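Local coordinates for TqaA (Penicillium aethiopicum, PDB 5DLK), which is a fungal nonribosomal peptide synthetase, represented here by its terminal condensation-like (CT) domain, a part linked to macrocyclization of the peptide product, at residues I97-H105 and V150-R158. Numbering follows the deposited sequence.
Sequences ILRTSFVEH and VLGGSLPVR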
loop_
_atom_site.group_PDB
_atom_site.type_symbol
_atom_site.label_atom_id
_atom_site.label_comp_id
_atom_site.label_asym_id
_atom_site.label_seq_id
_atom_site.Cartn_x
_atom_site.Cartn_y
_atom_site.Cartn_z
ATOM N N ILE A 97 4.954 -4.345 13.772
ATOM C CA ILE A 97 5.192 -4.539 12.344
ATOM C C ILE A 97 6.617 -4.098 11.966
ATOM O O ILE A 97 7.220 -4.663 11.060
ATOM C CB ILE A 97 4.150 -3.773 11.469
ATOM C CG1 ILE A 97 4.261 -4.198 9.998
ATOM C CG2 ILE A 97 4.334 -2.275 11.580
ATOM C CD1 ILE A 97 4.098 -5.668 9.776
ATOM N N LEU A 98 7.168 -3.120 12.690
ATOM C CA LEU A 98 8.517 -2.628 12.405
ATOM C C LEU A 98 9.598 -3.596 12.936
ATOM O O LEU A 98 10.768 -3.494 12.555
ATOM C CB LEU A 98 8.715 -1.218 12.991
ATOM C CG LEU A 98 7.755 -0.110 12.556
ATOM C CD1 LEU A 98 8.104 1.237 13.187
ATOM C CD2 LEU A 98 7.689 0.011 11.032
ATOM N N ARG A 99 9.213 -4.541 13.793
ATOM C CA ARG A 99 10.159 -5.581 14.206
ATOM C C ARG A 99 9.763 -6.926 13.644
ATOM O O ARG A 99 9.990 -7.967 14.264
ATOM C CB ARG A 99 10.268 -5.663 15.732
ATOM C CG ARG A 99 9.155 -5.008 16.491
ATOM C CD ARG A 99 9.497 -4.924 17.984
ATOM N NE ARG A 99 8.355 -4.406 18.717
ATOM C CZ ARG A 99 7.392 -5.168 19.212
ATOM N NH1 ARG A 99 7.457 -6.486 19.079
ATOM N NH2 ARG A 99 6.375 -4.612 19.839
ATOM N N THR A 100 9.154 -6.907 12.462
ATOM C CA THR A 100 8.755 -8.140 11.811
ATOM C C THR A 100 9.744 -8.562 10.724
ATOM O O THR A 100 10.224 -7.745 9.932
ATOM C CB THR A 100 7.322 -7.988 11.215
ATOM O OG1 THR A 100 6.402 -7.749 12.280
ATOM C CG2 THR A 100 6.909 -9.226 10.508
ATOM N N SER A 101 10.021 -9.860 10.701
ATOM C CA SER A 101 10.868 -10.520 9.733
ATOM C C SER A 101 9.981 -11.417 8.860
ATOM O O SER A 101 9.023 -12.020 9.361
ATOM C CB SER A 101 11.950 -11.325 10.482
ATOM O OG SER A 101 12.481 -12.385 9.717
ATOM N N PHE A 102 10.275 -11.486 7.565
ATOM C CA PHE A 102 9.464 -12.276 6.643
ATOM C C PHE A 102 10.276 -13.408 6.064
ATOM O O PHE A 102 11.393 -13.201 5.591
ATOM C CB PHE A 102 8.918 -11.414 5.486
ATOM C CG PHE A 102 8.040 -10.295 5.928
ATOM C CD1 PHE A 102 8.582 -9.089 6.335
ATOM C CD2 PHE A 102 6.655 -10.430 5.904
ATOM C CE1 PHE A 102 7.762 -8.048 6.750
ATOM C CE2 PHE A 102 5.836 -9.406 6.310
ATOM C CZ PHE A 102 6.383 -8.211 6.741
ATOM N N VAL A 103 9.722 -14.613 6.092
ATOM C CA VAL A 103 10.330 -15.700 5.342
ATOM C C VAL A 103 9.236 -16.506 4.677
ATOM O O VAL A 103 8.053 -16.339 4.962
ATOM C CB VAL A 103 11.194 -16.660 6.226
ATOM C CG1 VAL A 103 12.342 -15.922 6.892
ATOM C CG2 VAL A 103 10.333 -17.358 7.266
ATOM N N GLU A 104 9.652 -17.387 3.788
ATOM C CA GLU A 104 8.740 -18.263 3.103
ATOM C C GLU A 104 8.768 -19.620 3.795
ATOM O O GLU A 104 9.833 -20.161 4.019
ATOM C CB GLU A 104 9.165 -18.406 1.649
ATOM C CG GLU A 104 8.106 -18.192 0.604
ATOM C CD GLU A 104 8.704 -18.109 -0.791
ATOM O OE1 GLU A 104 9.747 -18.747 -1.047
ATOM O OE2 GLU A 104 8.148 -17.381 -1.634
ATOM N N HIS A 105 7.602 -20.153 4.159
ATOM C CA HIS A 105 7.389 -21.608 4.079
ATOM C C HIS A 105 6.190 -22.206 3.467
ATOM O O HIS A 105 5.060 -21.701 3.478
ATOM C CB HIS A 105 7.643 -22.244 5.399
ATOM C CG HIS A 105 6.470 -22.860 6.100
ATOM N ND1 HIS A 105 5.787 -23.987 5.685
ATOM C CD2 HIS A 105 6.030 -22.581 7.366
ATOM C CE1 HIS A 105 4.859 -24.257 6.593
ATOM N NE2 HIS A 105 4.987 -23.422 7.624
ATOM N N VAL A 150 13.740 -9.578 0.989
ATOM C CA VAL A 150 12.852 -9.524 2.130
ATOM C C VAL A 150 12.518 -10.919 2.643
ATOM O O VAL A 150 12.463 -11.135 3.850
ATOM C CB VAL A 150 11.546 -8.757 1.791
ATOM C CG1 VAL A 150 10.522 -8.896 2.915
ATOM C CG2 VAL A 150 11.861 -7.283 1.533
ATOM N N LEU A 151 12.332 -11.869 1.733
ATOM C CA LEU A 151 11.919 -13.216 2.144
ATOM C C LEU A 151 13.087 -14.040 2.688
ATOM O O LEU A 151 12.906 -15.185 3.111
ATOM C CB LEU A 151 11.254 -13.947 0.984
ATOM C CG LEU A 151 9.862 -13.377 0.696
ATOM C CD1 LEU A 151 9.203 -14.128 -0.453
ATOM C CD2 LEU A 151 8.985 -13.396 1.959
ATOM N N GLY A 152 14.275 -13.446 2.691
ATOM C CA GLY A 152 15.426 -14.056 3.346
ATOM C C GLY A 152 15.401 -13.939 4.862
ATOM O O GLY A 152 16.205 -14.579 5.560
ATOM N N GLY A 153 14.501 -13.108 5.379
ATOM C CA GLY A 153 14.320 -12.950 6.812
ATOM C C GLY A 153 14.963 -11.740 7.475
ATOM O O GLY A 153 14.670 -11.442 8.626
ATOM N N SER A 154 15.832 -11.032 6.760
ATOM C CA SER A 154 16.453 -9.829 7.311
ATOM C C SER A 154 15.385 -8.776 7.580
ATOM O O SER A 154 14.496 -8.562 6.746
ATOM C CB SER A 154 17.522 -9.292 6.349
ATOM O OG SER A 154 18.032 -8.048 6.797
ATOM N N LEU A 155 15.432 -8.137 8.745
ATOM C CA LEU A 155 14.442 -7.117 9.075
ATOM C C LEU A 155 14.460 -5.994 8.041
ATOM O O LEU A 155 15.502 -5.369 7.825
ATOM C CB LEU A 155 14.709 -6.547 10.463
ATOM C CG LEU A 155 14.547 -7.572 11.581
ATOM C CD1 LEU A 155 15.456 -7.236 12.768
ATOM C CD2 LEU A 155 13.095 -7.630 12.020
ATOM N N PRO A 156 13.316 -5.741 7.381
ATOM C CA PRO A 156 13.378 -4.685 6.360
ATOM C C PRO A 156 13.474 -3.293 6.968
ATOM O O PRO A 156 13.990 -2.408 6.303
ATOM C CB PRO A 156 12.053 -4.846 5.584
ATOM C CG PRO A 156 11.641 -6.271 5.829
ATOM C CD PRO A 156 12.076 -6.537 7.275
ATOM N N VAL A 157 12.982 -3.104 8.191
ATOM C CA VAL A 157 12.965 -1.771 8.789
ATOM C C VAL A 157 14.301 -1.504 9.498
ATOM O O VAL A 157 14.704 -2.229 10.416
ATOM C CB VAL A 157 11.785 -1.582 9.751
ATOM C CG1 VAL A 157 11.965 -0.338 10.630
ATOM C CG2 VAL A 157 10.464 -1.450 8.951
ATOM N N ARG A 158 14.994 -0.474 9.035
ATOM C CA ARG A 158 16.307 -0.130 9.579
ATOM C C ARG A 158 16.603 1.331 9.290
ATOM O O ARG A 158 16.063 1.917 8.343
ATOM C CB ARG A 158 17.390 -1.043 9.010
ATOM C CG ARG A 158 17.449 -1.122 7.495
ATOM C CD ARG A 158 18.459 -2.205 7.080
ATOM N NE ARG A 158 18.086 -3.484 7.668
ATOM C CZ ARG A 158 18.928 -4.457 8.004
ATOM N NH1 ARG A 158 20.246 -4.314 7.835
ATOM N NH2 ARG A 158 18.434 -5.585 8.525
HETATM O O HOH W 1 11.252 -5.016 10.074
HETATM O O HOH W 2 13.538 -3.553 12.675
HETATM O O HOH W 3 12.229 -10.040 6.181
HETATM O O HOH W 4 12.452 -17.744 2.956
#
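The Phe-102 ring meets Pro-156 CG at its edge, 4.2 Å from CD1, and takes Thr-100 CG2 over one face, toward the rim; Val-150 CG1 comes in obliquely, 3.9 Å from CD1. A water that accepts from Phe-102 N also lies at the ring edge, in plane. With CG anti to its own carbonyl carbon (chi1 -61°), Phe-102 lies alongside Val-150, pointing the same way. In this condensation-domain fold, strand 100-105 is an outer strand of an antiparallel sheet, paired with strand 108-115, and its other edge faces the loop leading into strand 158-163. A type I turn from Val-150 to Gly-153 brings that loop close, and Leu-151 CD2 packs on Phe-102 CB while Ile-62 of helix 56-63 touches both side chains. Val-157 CG2 meets Leu-98 CD2 at 3.8 Å, next to Ile-176. More water bridges the backbones: one molecule takes the Val-157 N-H and donates to Leu-98 O and Thr-100 O, a second joins Leu-98 O to Val-157 O, another Glu-104 N to Leu-151 O. The direct hydrogen bond is short: Ser-101 OG, anti to its backbone N (chi1 157°), donates to Gly-153 O at 2.6 Å, tilted 16° from the carbonyl plane.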